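Local coordinates for protein SPOU RRNA methylase (Sulfolobus acidocaldarius, PDB 4CNG) that methylates the 2'-hydroxyl of cytidine 32 in tRNA, using S-adenosyl-L-methionine as methyl donor and working as a homodimer, at residues I60-A63 / I64-S67. The protein carries 1 engineered substitution. Numbering follows the deposited sequence.
Sequences INEA and IKFS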
# COMPACT_ATOMS: atom_id res chain seq x y z
N ILE A 60 -15.57 14.22 0.70
CA ILE A 60 -15.23 13.79 -0.64
C ILE A 60 -14.50 14.88 -1.44
O ILE A 60 -13.65 14.57 -2.29
CB ILE A 60 -16.47 13.29 -1.37
CG1 ILE A 60 -16.92 11.99 -0.71
CG2 ILE A 60 -16.21 13.05 -2.84
CD1 ILE A 60 -18.31 11.60 -1.07
N ASN A 61 -14.85 16.14 -1.18
CA ASN A 61 -14.20 17.26 -1.82
C ASN A 61 -12.74 17.27 -1.45
O ASN A 61 -11.88 17.49 -2.31
CB ASN A 61 -14.86 18.56 -1.37
CG ASN A 61 -14.67 19.69 -2.37
OD1 ASN A 61 -14.83 19.50 -3.57
ND2 ASN A 61 -14.41 20.89 -1.86
N GLU A 62 -12.43 17.04 -0.19
CA GLU A 62 -11.04 16.98 0.27
C GLU A 62 -10.31 15.77 -0.31
O GLU A 62 -9.14 15.84 -0.64
CB GLU A 62 -11.01 16.95 1.80
CG GLU A 62 -9.63 17.10 2.42
CD GLU A 62 -8.97 18.43 2.09
OE1 GLU A 62 -9.70 19.43 1.87
OE2 GLU A 62 -7.72 18.49 2.08
N ALA A 63 -11.01 14.66 -0.42
CA ALA A 63 -10.41 13.44 -0.91
C ALA A 63 -9.90 13.57 -2.34
O ALA A 63 -8.91 12.99 -2.71
CB ALA A 63 -11.41 12.30 -0.80
N ILE A 64 -10.62 14.34 -3.15
CA ILE A 64 -10.23 14.54 -4.53
C ILE A 64 -8.79 15.04 -4.65
O ILE A 64 -8.07 14.66 -5.58
CB ILE A 64 -11.19 15.49 -5.28
CG1 ILE A 64 -12.54 14.80 -5.47
CG2 ILE A 64 -10.59 15.93 -6.61
CD1 ILE A 64 -13.58 15.61 -6.20
N LYS A 65 -8.34 15.83 -3.68
CA LYS A 65 -6.97 16.37 -3.70
C LYS A 65 -5.90 15.28 -3.60
O LYS A 65 -4.72 15.56 -3.94
CB LYS A 65 -6.79 17.36 -2.55
CG LYS A 65 -7.68 18.58 -2.68
CD LYS A 65 -7.67 19.43 -1.42
CE LYS A 65 -8.29 20.81 -1.66
NZ LYS A 65 -7.80 21.79 -0.66
N PHE A 66 -6.23 14.15 -2.99
CA PHE A 66 -5.25 13.09 -2.78
C PHE A 66 -5.37 12.05 -3.89
O PHE A 66 -4.69 11.00 -3.86
CB PHE A 66 -5.43 12.44 -1.40
CG PHE A 66 -5.15 13.38 -0.24
CD1 PHE A 66 -3.86 13.57 0.23
CD2 PHE A 66 -6.18 14.08 0.37
CE1 PHE A 66 -3.61 14.43 1.28
CE2 PHE A 66 -5.94 14.96 1.41
CZ PHE A 66 -4.64 15.16 1.85
N SER A 67 -6.28 12.28 -4.84
CA SER A 67 -6.59 11.26 -5.83
C SER A 67 -5.72 11.36 -7.09
O SER A 67 -5.77 10.48 -7.93
CB SER A 67 -8.08 11.22 -6.19
OG SER A 67 -8.46 12.38 -6.89
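Ile60 O accepts the amide of Ile64 N at 3.2 Å, the i to i+4 bond of the short helix formed here. The same carbonyl oxygen lies against the Ile64 side chain: chi1 of -70° sets Ile64 CG1 beside its own backbone N, 3.4 Å from Ile60 O. At Asn61 the carbonyl oxygen meets the CB of Ile64. Glu62 marks a change in pattern: its O receives Lys65 N at 3.1 Å, an i to i+3 bond in which the donor sits above the carbonyl plane. Glu62 CG lies opposite its backbone N, beside the carbonyl carbon, and the chain then bends at chi2 (62°), which lays the carboxylate across the extended aliphatic chain of Lys65. There OE2 of Glu62 touches Lys65 CD at 3.6 Å, while OE1 of Glu62 and Lys65 NZ form a long salt bridge of 3.9 Å. The carboxylate also passes the Phe66 ring with their planes 62° apart. Ala63 O repeats the i to i+3 pattern, taking Phe66 N at 2.9 Å, again from above the carbonyl plane. A type I turn spans Ile64 to Ser67, with Ile64 O gripped twice: Ser67 OG lies 2.7 Å from Ile64 O, and Ser67 N also donates to it. Remote from the cofactor pocket, the segment links strand 50-54 to helix 71-77 in the SPOUT fold of this TrmH-family enzyme; Ile60 and Ile64 both touch Ile74 of that helix. Ala63 and Ile60 rest on Leu36 of helix 33-45, and Phe66 alone among these residues reaches the second subunit, meeting its Tyr34 edge-to-face.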